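Long-range contacts in amine oxidase (Emericella nidulans, PDB 3PGB), which probably oxidises primary amines, using a copper ion and a topaquinone cofactor built into the chain: residues A[539-544]-A[687-692]; A[599-604]-A[616-621]; A[646-651]-A[681-686]. All blocks are in the same frame, centred on the assembly; numbering follows the deposited sequence.

Contact 1 of 3, residues A[539-544]-A[687-692]; sequences KADFDI and DLVVWL. With CA (calcium ion), chain F.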
loop_
_atom_site.group_PDB
_atom_site.type_symbol
_atom_site.label_atom_id
_atom_site.label_comp_id
_atom_site.label_asym_id
_atom_site.label_seq_id
_atom_site.Cartn_x
_atom_site.Cartn_y
_atom_site.Cartn_z
ATOM N N LYS A 539 -16.278 -9.273 -6.560
ATOM C CA LYS A 539 -17.238 -8.739 -7.525
ATOM C C LYS A 539 -17.519 -7.267 -7.220
ATOM O O LYS A 539 -17.943 -6.928 -6.116
ATOM C CB LYS A 539 -18.534 -9.539 -7.475
ATOM C CG LYS A 539 -19.561 -9.149 -8.537
ATOM C CD LYS A 539 -20.849 -9.920 -8.346
ATOM C CE LYS A 539 -21.861 -9.604 -9.422
ATOM N NZ LYS A 539 -23.133 -10.372 -9.231
ATOM N N ALA A 540 -17.270 -6.402 -8.203
ATOM C CA ALA A 540 -17.518 -4.970 -8.078
ATOM C C ALA A 540 -18.508 -4.526 -9.159
ATOM O O ALA A 540 -18.117 -4.205 -10.278
ATOM C CB ALA A 540 -16.209 -4.197 -8.191
ATOM N N ASP A 541 -19.793 -4.521 -8.820
ATOM C CA ASP A 541 -20.836 -4.137 -9.767
ATOM C C ASP A 541 -21.048 -2.629 -9.740
ATOM O O ASP A 541 -22.050 -2.145 -9.206
ATOM C CB ASP A 541 -22.146 -4.875 -9.450
ATOM C CG ASP A 541 -23.216 -4.663 -10.510
ATOM O OD1 ASP A 541 -22.945 -4.014 -11.541
ATOM O OD2 ASP A 541 -24.348 -5.143 -10.305
ATOM N N PHE A 542 -20.111 -1.888 -10.324
ATOM C CA PHE A 542 -20.252 -0.437 -10.431
ATOM C C PHE A 542 -21.437 -0.096 -11.320
ATOM O O PHE A 542 -21.540 -0.620 -12.426
ATOM C CB PHE A 542 -19.003 0.203 -11.049
ATOM C CG PHE A 542 -17.772 0.065 -10.215
ATOM C CD1 PHE A 542 -17.454 1.020 -9.267
ATOM C CD2 PHE A 542 -16.933 -1.015 -10.381
ATOM C CE1 PHE A 542 -16.325 0.892 -8.496
ATOM C CE2 PHE A 542 -15.808 -1.148 -9.621
ATOM C CZ PHE A 542 -15.503 -0.194 -8.671
ATOM N N ASP A 543 -22.324 0.773 -10.845
ATOM C CA ASP A 543 -23.375 1.351 -11.680
ATOM C C ASP A 543 -23.219 2.864 -11.641
ATOM O O ASP A 543 -24.007 3.569 -10.998
ATOM C CB ASP A 543 -24.766 0.945 -11.182
ATOM C CG ASP A 543 -25.083 -0.525 -11.432
ATOM O OD1 ASP A 543 -24.355 -1.208 -12.192
ATOM O OD2 ASP A 543 -26.085 -1.002 -10.867
ATOM N N ILE A 544 -22.204 3.367 -12.337
ATOM C CA ILE A 544 -21.840 4.777 -12.226
ATOM C C ILE A 544 -22.915 5.658 -12.862
ATOM O O ILE A 544 -23.115 5.635 -14.080
ATOM C CB ILE A 544 -20.457 5.083 -12.865
ATOM C CG1 ILE A 544 -19.361 4.182 -12.273
ATOM C CG2 ILE A 544 -20.091 6.549 -12.666
ATOM C CD1 ILE A 544 -19.256 4.225 -10.764
ATOM N N ASP A 687 -24.630 -2.518 -18.801
ATOM C CA ASP A 687 -24.396 -2.844 -17.396
ATOM C C ASP A 687 -23.231 -3.820 -17.300
ATOM O O ASP A 687 -23.330 -4.963 -17.730
ATOM C CB ASP A 687 -25.664 -3.434 -16.760
ATOM C CG ASP A 687 -25.556 -3.598 -15.240
ATOM O OD1 ASP A 687 -24.425 -3.571 -14.698
ATOM O OD2 ASP A 687 -26.612 -3.748 -14.585
ATOM N N LEU A 688 -22.125 -3.366 -16.725
ATOM C CA LEU A 688 -20.935 -4.208 -16.605
ATOM C C LEU A 688 -20.647 -4.554 -15.149
ATOM O O LEU A 688 -21.119 -3.879 -14.227
ATOM C CB LEU A 688 -19.719 -3.540 -17.270
ATOM C CG LEU A 688 -19.427 -2.067 -16.974
ATOM C CD1 LEU A 688 -18.900 -1.895 -15.554
ATOM C CD2 LEU A 688 -18.441 -1.490 -17.998
ATOM N N VAL A 689 -19.894 -5.633 -14.959
ATOM C CA VAL A 689 -19.400 -6.031 -13.651
ATOM C C VAL A 689 -17.888 -6.136 -13.752
ATOM O O VAL A 689 -17.366 -6.788 -14.659
ATOM C CB VAL A 689 -19.964 -7.397 -13.230
ATOM C CG1 VAL A 689 -19.433 -7.796 -11.860
ATOM C CG2 VAL A 689 -21.464 -7.365 -13.227
ATOM N N VAL A 690 -17.183 -5.481 -12.837
ATOM C CA VAL A 690 -15.737 -5.593 -12.767
ATOM C C VAL A 690 -15.391 -6.639 -11.714
ATOM O O VAL A 690 -15.773 -6.511 -10.558
ATOM C CB VAL A 690 -15.094 -4.250 -12.425
ATOM C CG1 VAL A 690 -13.571 -4.373 -12.419
ATOM C CG2 VAL A 690 -15.547 -3.192 -13.416
ATOM N N TRP A 691 -14.694 -7.688 -12.144
ATOM C CA TRP A 691 -14.236 -8.758 -11.266
ATOM C C TRP A 691 -12.749 -8.539 -10.966
ATOM O O TRP A 691 -11.925 -8.564 -11.874
ATOM C CB TRP A 691 -14.442 -10.123 -11.938
ATOM C CG TRP A 691 -15.830 -10.358 -12.448
ATOM C CD1 TRP A 691 -16.323 -10.016 -13.672
ATOM C CD2 TRP A 691 -16.907 -10.993 -11.751
ATOM N NE1 TRP A 691 -17.640 -10.393 -13.780
ATOM C CE2 TRP A 691 -18.022 -10.995 -12.614
ATOM C CE3 TRP A 691 -17.038 -11.559 -10.482
ATOM C CZ2 TRP A 691 -19.251 -11.543 -12.247
ATOM C CZ3 TRP A 691 -18.260 -12.104 -10.120
ATOM C CH2 TRP A 691 -19.349 -12.094 -11.000
ATOM N N LEU A 692 -12.416 -8.324 -9.695
ATOM C CA LEU A 692 -11.052 -7.958 -9.292
ATOM C C LEU A 692 -10.408 -9.035 -8.446
ATOM O O LEU A 692 -11.045 -9.574 -7.538
ATOM C CB LEU A 692 -11.070 -6.672 -8.467
ATOM C CG LEU A 692 -11.622 -5.430 -9.145
ATOM C CD1 LEU A 692 -11.768 -4.331 -8.114
ATOM C CD2 LEU A 692 -10.723 -5.002 -10.307
HETATM CA CA CA F . -22.860 -2.474 -13.339
HETATM O O HOH W 1 -22.171 -0.762 -15.059
#
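A calcium site closes one end of an antiparallel strand pair, where D541, F542 and D543 meet D687 and L688 around the ion. Three carboxylates each give it a single oxygen: D541 OD1 at 2.4 Å, D543 OD1 at 2.3 Å and D687 OD1. The carbonyl oxygens of F542 and L688 and one water complete six ligands, and that water also accepts a hydrogen bond from L688 N. The carboxylate planes of D543 and D687 stand 78° apart. The second oxygens, OD2 of D541, D543 and D687, all form salt bridges with K114, so ammonium and calcium together probably offset the three negative charges.

Away from the metal the strands pair regularly. A540 N donates to V690 O at 2.8 Å, and V690 N returns a bond to A540 O at 3.0 Å, its donor lying above the carbonyl plane. D541 centres an inverse gamma turn. Beyond it the chains diverge, with D543 CA and D687 CA 7.2 Å apart and the calcium bridging them.

On one face, K539 lies alongside W691. CG of K539 is anti to the backbone N (chi1 -174°), and this methylene sits over the indole, 4.0 Å from the centroid of its six-membered ring, a CH-pi contact. V689 CG1 packs against K539 CG. K539 NZ reaches E379 and the carbonyl of P656, while W691 NE1 is hydrogen-bonded to T649 OG1. On the other face, F542 CD2 touches V690 CG2 at 4.0 Å.

Strand 374-389 flanks strand 532-542, and strands 646-650 and 548-562 both pair with strand 686-698. V601 of strand 597-603 and I618 of strand 613-619 cover the face that carries F542 and V690.

Contact 2 of 3, residues A[599-604]-A[616-621]; sequences LHVVNQ and YRILPS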
loop_
_atom_site.group_PDB
_atom_site.type_symbol
_atom_site.label_atom_id
_atom_site.label_comp_id
_atom_site.label_asym_id
_atom_site.label_seq_id
_atom_site.Cartn_x
_atom_site.Cartn_y
_atom_site.Cartn_z
ATOM N N LEU A 599 -7.199 2.353 -15.124
ATOM C CA LEU A 599 -8.454 1.712 -15.497
ATOM C C LEU A 599 -9.621 2.446 -14.846
ATOM O O LEU A 599 -9.662 2.581 -13.626
ATOM C CB LEU A 599 -8.431 0.256 -15.057
ATOM C CG LEU A 599 -9.615 -0.587 -15.507
ATOM C CD1 LEU A 599 -9.158 -1.978 -15.950
ATOM C CD2 LEU A 599 -10.633 -0.661 -14.394
ATOM N N HIS A 600 -10.552 2.931 -15.669
ATOM C CA HIS A 600 -11.674 3.747 -15.207
ATOM C C HIS A 600 -13.006 3.089 -15.545
ATOM O O HIS A 600 -13.176 2.566 -16.638
ATOM C CB HIS A 600 -11.658 5.124 -15.880
ATOM C CG HIS A 600 -10.394 5.898 -15.683
ATOM N ND1 HIS A 600 -10.103 7.025 -16.415
ATOM C CD2 HIS A 600 -9.347 5.715 -14.843
ATOM C CE1 HIS A 600 -8.936 7.511 -16.031
ATOM N NE2 HIS A 600 -8.452 6.732 -15.082
ATOM N N VAL A 601 -13.957 3.136 -14.617
ATOM C CA VAL A 601 -15.316 2.690 -14.892
ATOM C C VAL A 601 -16.146 3.948 -15.031
ATOM O O VAL A 601 -16.369 4.643 -14.046
ATOM C CB VAL A 601 -15.886 1.793 -13.761
ATOM C CG1 VAL A 601 -17.289 1.326 -14.114
ATOM C CG2 VAL A 601 -14.989 0.604 -13.528
ATOM N N VAL A 602 -16.579 4.252 -16.253
ATOM C CA VAL A 602 -17.202 5.545 -16.555
ATOM C C VAL A 602 -18.589 5.406 -17.176
ATOM O O VAL A 602 -18.991 4.321 -17.593
ATOM C CB VAL A 602 -16.335 6.385 -17.527
ATOM C CG1 VAL A 602 -14.895 6.440 -17.058
ATOM C CG2 VAL A 602 -16.415 5.830 -18.935
ATOM N N ASN A 603 -19.313 6.518 -17.230
ATOM C CA ASN A 603 -20.580 6.586 -17.947
ATOM C C ASN A 603 -20.467 7.643 -19.032
ATOM O O ASN A 603 -20.477 8.844 -18.748
ATOM C CB ASN A 603 -21.734 6.906 -16.999
ATOM C CG ASN A 603 -23.085 6.872 -17.691
ATOM O OD1 ASN A 603 -23.179 7.054 -18.902
ATOM N ND2 ASN A 603 -24.138 6.646 -16.920
ATOM N N GLN A 604 -20.356 7.185 -20.277
ATOM C CA GLN A 604 -20.171 8.080 -21.413
ATOM C C GLN A 604 -21.376 8.971 -21.676
ATOM O O GLN A 604 -21.242 10.008 -22.300
ATOM C CB GLN A 604 -19.859 7.283 -22.674
ATOM C CG GLN A 604 -18.549 6.531 -22.645
ATOM C CD GLN A 604 -18.269 5.853 -23.967
ATOM O OE1 GLN A 604 -17.826 6.494 -24.922
ATOM N NE2 GLN A 604 -18.538 4.546 -24.038
ATOM N N TYR A 616 -15.082 6.313 -12.009
ATOM C CA TYR A 616 -14.257 5.942 -10.853
ATOM C C TYR A 616 -13.029 5.159 -11.309
ATOM O O TYR A 616 -13.158 4.198 -12.066
ATOM C CB TYR A 616 -15.067 5.071 -9.882
ATOM C CG TYR A 616 -15.818 5.827 -8.809
ATOM C CD1 TYR A 616 -16.995 6.504 -9.102
ATOM C CD2 TYR A 616 -15.361 5.846 -7.493
ATOM C CE1 TYR A 616 -17.698 7.195 -8.108
ATOM C CE2 TYR A 616 -16.053 6.531 -6.496
ATOM C CZ TYR A 616 -17.217 7.202 -6.811
ATOM O OH TYR A 616 -17.900 7.887 -5.840
ATOM N N ARG A 617 -11.843 5.567 -10.861
ATOM C CA ARG A 617 -10.615 4.837 -11.176
ATOM C C ARG A 617 -10.509 3.650 -10.241
ATOM O O ARG A 617 -10.794 3.776 -9.057
ATOM C CB ARG A 617 -9.354 5.725 -11.058
ATOM C CG ARG A 617 -8.052 4.944 -10.781
ATOM C CD ARG A 617 -6.860 5.398 -11.601
ATOM N NE ARG A 617 -6.091 6.466 -10.968
ATOM C CZ ARG A 617 -4.790 6.416 -10.664
ATOM N NH1 ARG A 617 -4.051 5.337 -10.914
ATOM N NH2 ARG A 617 -4.214 7.477 -10.104
ATOM N N ILE A 618 -10.114 2.504 -10.788
ATOM C CA ILE A 618 -9.761 1.345 -9.985
ATOM C C ILE A 618 -8.245 1.204 -10.049
ATOM O O ILE A 618 -7.668 1.139 -11.134
ATOM C CB ILE A 618 -10.432 0.056 -10.504
ATOM C CG1 ILE A 618 -11.954 0.215 -10.517
ATOM C CG2 ILE A 618 -10.013 -1.134 -9.647
ATOM C CD1 ILE A 618 -12.699 -0.971 -11.082
ATOM N N LEU A 619 -7.596 1.177 -8.892
ATOM C CA LEU A 619 -6.146 1.037 -8.842
ATOM C C LEU A 619 -5.729 0.103 -7.712
ATOM O O LEU A 619 -6.344 0.108 -6.651
ATOM C CB LEU A 619 -5.473 2.404 -8.670
ATOM C CG LEU A 619 -5.785 3.238 -7.422
ATOM C CD1 LEU A 619 -4.695 4.263 -7.205
ATOM C CD2 LEU A 619 -7.148 3.918 -7.522
ATOM N N PRO A 620 -4.682 -0.705 -7.943
ATOM C CA PRO A 620 -4.142 -1.549 -6.885
ATOM C C PRO A 620 -3.319 -0.721 -5.903
ATOM O O PRO A 620 -2.121 -0.542 -6.091
ATOM C CB PRO A 620 -3.257 -2.539 -7.646
ATOM C CG PRO A 620 -2.795 -1.778 -8.828
ATOM C CD PRO A 620 -3.919 -0.840 -9.197
ATOM N N SER A 621 -3.967 -0.222 -4.861
ATOM C CA SER A 621 -3.303 0.640 -3.889
ATOM C C SER A 621 -2.246 -0.091 -3.066
ATOM O O SER A 621 -1.187 0.471 -2.774
ATOM C CB SER A 621 -4.333 1.280 -2.954
ATOM O OG SER A 621 -4.940 2.389 -3.597
#
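I618 CD1 reaches both V601 and L599 on the face of the hairpin 597-603/613-619 that carries these three side chains. Its CG1 is anti to the carbonyl carbon (chi1 -58°) and CD1 is anti in turn (chi2 177°). The extended branch carries CD1 to 3.7 Å from V601 CG2 and 3.9 Å from L599 CD2. L599 lies beside I618, pointing the same way, and its CD2 follows the I618 branch as far as CB.

The opposite face holds H600 and R617. The imidazole CD2 approaches R617 CB at 3.8 Å. The arginine chain bends at chi2 and chi3; its guanidinium plane stands 58° from the ring. H600 NE2 is hydrogen-bonded to Q598 OE1, and Y521 of the second subunit packs on H600. Between the backbones, I618 N donates to L599 O at 2.9 Å in a nearly straight bond, and V601 and Y616 exchange a reciprocal pair.

The Y616 ring leads away from V601 and meets that of Y724. Strand 548-562 pairs with the outer side of strand 597-603, and strand 714-722 does the same for strand 613-619.

Contact 3 of 3, residues A[646-651]-A[681-686]; sequences VQVTRQ and ESLNQT. With CA (calcium ion), chain E; NAG (2-acetamido-2-deoxy-beta-D-glucopyranose), chain C.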
loop_
_atom_site.group_PDB
_atom_site.type_symbol
_atom_site.label_atom_id
_atom_site.label_comp_id
_atom_site.label_asym_id
_atom_site.label_seq_id
_atom_site.Cartn_x
_atom_site.Cartn_y
_atom_site.Cartn_z
ATOM N N VAL A 646 -7.811 -8.124 -13.665
ATOM C CA VAL A 646 -9.045 -7.363 -13.854
ATOM C C VAL A 646 -9.798 -7.967 -15.022
ATOM O O VAL A 646 -9.233 -8.183 -16.083
ATOM C CB VAL A 646 -8.748 -5.864 -14.111
ATOM C CG1 VAL A 646 -9.986 -5.129 -14.610
ATOM C CG2 VAL A 646 -8.205 -5.209 -12.845
ATOM N N GLN A 647 -11.072 -8.253 -14.800
ATOM C CA GLN A 647 -11.893 -8.955 -15.767
ATOM C C GLN A 647 -13.282 -8.324 -15.767
ATOM O O GLN A 647 -13.898 -8.160 -14.717
ATOM C CB GLN A 647 -11.940 -10.455 -15.421
ATOM C CG GLN A 647 -10.567 -11.131 -15.515
ATOM C CD GLN A 647 -10.559 -12.572 -15.052
ATOM O OE1 GLN A 647 -10.665 -13.488 -15.861
ATOM N NE2 GLN A 647 -10.418 -12.782 -13.744
ATOM N N VAL A 648 -13.757 -7.941 -16.943
ATOM C CA VAL A 648 -15.025 -7.243 -17.055
ATOM C C VAL A 648 -15.989 -8.048 -17.919
ATOM O O VAL A 648 -15.632 -8.491 -19.012
ATOM C CB VAL A 648 -14.841 -5.831 -17.636
ATOM C CG1 VAL A 648 -16.134 -5.062 -17.547
ATOM C CG2 VAL A 648 -13.730 -5.094 -16.890
ATOM N N THR A 649 -17.197 -8.249 -17.400
ATOM C CA THR A 649 -18.256 -8.957 -18.109
ATOM C C THR A 649 -19.541 -8.165 -18.006
ATOM O O THR A 649 -19.702 -7.327 -17.111
ATOM C CB THR A 649 -18.539 -10.344 -17.506
ATOM O OG1 THR A 649 -19.058 -10.190 -16.178
ATOM C CG2 THR A 649 -17.281 -11.198 -17.473
ATOM N N ARG A 650 -20.465 -8.452 -18.914
ATOM C CA ARG A 650 -21.770 -7.818 -18.874
ATOM C C ARG A 650 -22.587 -8.460 -17.768
ATOM O O ARG A 650 -22.537 -9.680 -17.583
ATOM C CB ARG A 650 -22.495 -7.950 -20.207
ATOM C CG ARG A 650 -23.803 -7.212 -20.209
ATOM C CD ARG A 650 -24.377 -7.087 -21.581
ATOM N NE ARG A 650 -25.530 -6.202 -21.579
ATOM C CZ ARG A 650 -26.317 -5.992 -22.632
ATOM N NH1 ARG A 650 -26.076 -6.610 -23.792
ATOM N NH2 ARG A 650 -27.348 -5.152 -22.526
ATOM N N GLN A 651 -23.332 -7.633 -17.039
ATOM C CA GLN A 651 -24.126 -8.108 -15.911
ATOM C C GLN A 651 -25.281 -8.990 -16.392
ATOM O O GLN A 651 -25.951 -8.683 -17.379
ATOM C CB GLN A 651 -24.672 -6.927 -15.094
ATOM C CG GLN A 651 -25.172 -7.286 -13.680
ATOM C CD GLN A 651 -26.570 -7.905 -13.648
ATOM O OE1 GLN A 651 -27.378 -7.712 -14.560
ATOM N NE2 GLN A 651 -26.854 -8.653 -12.587
ATOM N N GLU A 681 -20.047 -10.329 -25.708
ATOM C CA GLU A 681 -21.066 -9.311 -25.466
ATOM C C GLU A 681 -20.454 -7.919 -25.380
ATOM O O GLU A 681 -19.307 -7.755 -24.950
ATOM C CB GLU A 681 -21.835 -9.600 -24.178
ATOM C CG GLU A 681 -22.682 -10.850 -24.217
ATOM C CD GLU A 681 -23.548 -10.993 -22.986
ATOM O OE1 GLU A 681 -23.026 -11.434 -21.937
ATOM O OE2 GLU A 681 -24.753 -10.673 -23.067
ATOM N N SER A 682 -21.233 -6.917 -25.776
ATOM C CA SER A 682 -20.765 -5.539 -25.802
ATOM C C SER A 682 -20.687 -4.965 -24.394
ATOM O O SER A 682 -21.579 -5.179 -23.566
ATOM C CB SER A 682 -21.685 -4.671 -26.662
ATOM O OG SER A 682 -21.273 -3.314 -26.655
ATOM N N LEU A 683 -19.607 -4.238 -24.132
ATOM C CA LEU A 683 -19.422 -3.540 -22.866
ATOM C C LEU A 683 -19.383 -2.030 -23.112
ATOM O O LEU A 683 -18.881 -1.274 -22.280
ATOM C CB LEU A 683 -18.137 -4.019 -22.173
ATOM C CG LEU A 683 -18.038 -5.522 -21.869
ATOM C CD1 LEU A 683 -16.647 -5.871 -21.373
ATOM C CD2 LEU A 683 -19.096 -5.966 -20.860
ATOM N N ASN A 684 -19.923 -1.595 -24.252
ATOM C CA ASN A 684 -20.059 -0.168 -24.546
ATOM C C ASN A 684 -21.394 0.372 -24.038
ATOM O O ASN A 684 -22.434 0.128 -24.636
ATOM C CB ASN A 684 -19.933 0.099 -26.042
ATOM C CG ASN A 684 -19.875 1.580 -26.362
ATOM O OD1 ASN A 684 -19.040 2.306 -25.824
ATOM N ND2 ASN A 684 -20.759 2.036 -27.238
ATOM N N GLN A 685 -21.346 1.113 -22.934
ATOM C CA GLN A 685 -22.532 1.678 -22.294
ATOM C C GLN A 685 -23.636 0.649 -22.063
ATOM O O GLN A 685 -24.792 0.850 -22.440
ATOM C CB GLN A 685 -23.039 2.893 -23.074
ATOM C CG GLN A 685 -22.144 4.102 -22.910
ATOM C CD GLN A 685 -22.066 4.577 -21.479
ATOM O OE1 GLN A 685 -21.035 4.441 -20.825
ATOM N NE2 GLN A 685 -23.163 5.136 -20.980
ATOM N N THR A 686 -23.248 -0.461 -21.446
ATOM C CA THR A 686 -24.188 -1.444 -20.931
ATOM C C THR A 686 -23.858 -1.656 -19.465
ATOM O O THR A 686 -22.916 -1.045 -18.951
ATOM C CB THR A 686 -24.086 -2.793 -21.676
ATOM O OG1 THR A 686 -22.890 -3.475 -21.286
ATOM C CG2 THR A 686 -24.086 -2.575 -23.189
HETATM CA CA CA E . -21.061 -12.567 -21.318
HETATM C C1 NAG C . -20.770 3.431 -27.594
HETATM C C2 NAG C . -21.366 3.576 -28.982
HETATM C C3 NAG C . -21.285 5.047 -29.368
HETATM C C4 NAG C . -22.045 5.910 -28.364
HETATM C C5 NAG C . -21.714 5.541 -26.915
HETATM C C6 NAG C . -22.856 5.972 -26.011
HETATM C C7 NAG C . -21.199 1.947 -30.826
HETATM C C8 NAG C . -20.269 1.182 -31.726
HETATM N N2 NAG C . -20.624 2.755 -29.929
HETATM O O3 NAG C . -21.826 5.222 -30.656
HETATM O O4 NAG C . -21.701 7.272 -28.564
HETATM O O5 NAG C . -21.535 4.163 -26.665
HETATM O O6 NAG C . -22.518 7.221 -25.476
HETATM O O7 NAG C . -22.418 1.810 -30.947
HETATM O O HOH W 2 -21.571 -11.936 -19.024
HETATM O O HOH W 3 -22.478 -14.342 -20.650
#
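R650 has CG anti to its backbone N (chi1 -176°) and stays extended to NE, which carries it across E681 and T686 of the loop before strand 686-698. Here the loop 681-686, whose E681 is a calcium ligand, folds back on strand 646-650. T686 crosses the arginine at about a right angle, with its CG2 4.1 Å above the centre of one guanidinium face. T686 OG1 lies between the backbone N and the carbonyl carbon (chi1 73°), and it donates to S682 O at 3.1 Å, which ties the two ends of the loop together.

E681 divides its carboxylate between two roles. OE1 binds the calcium at 2.4 Å and is also hydrogen-bonded to H652 NE2. OE2 faces the arginine, but at 4.3 Å from R650 NH1 the opposite charges stay beyond a salt bridge. The strand joins the same site through its backbone: R650 O accepts from a calcium-bound water at 2.8 Å, and R650 N is hydrogen-bonded to E584 OE2. E584, F677 and N679 also bind this ion.

L683 lies against strand 646-650 with both methyls. Its CD2 comes to 3.4 Å from R650 N, and CD1 meets V648 CG1 at 3.9 Å, the two side chains crossing obliquely. An ST turn shapes the loop just after E681, with S682 OG accepting from N684 N. N684 itself is glycosylated: its ND2 is bonded covalently to C1 of the N-acetylglucosamine at 1.4 Å.

Contact 1 touches both others, its centre about 10 Å from that of contact 2 and about 9 Å from that of contact 3, which are themselves about 14 Å apart. Strand 686-698 joins it to contact 3: W691 N lies 2.7 Å from Q647 O, a probable backbone hydrogen bond. Toward contact 2, F542 CE2 packs 3.4 Å from I618 CD1. Contacts 2 and 3 meet near the glycan, where N603 OD1 is 2.8 Å from Q685 NE2. Each calcium belongs to a different contact, 1 or 3, and the W691 side chain is about 9 Å from the ion of contact 3. Strands 532-542 and 686-698 also carry the copper ligands H532, H534 and H698.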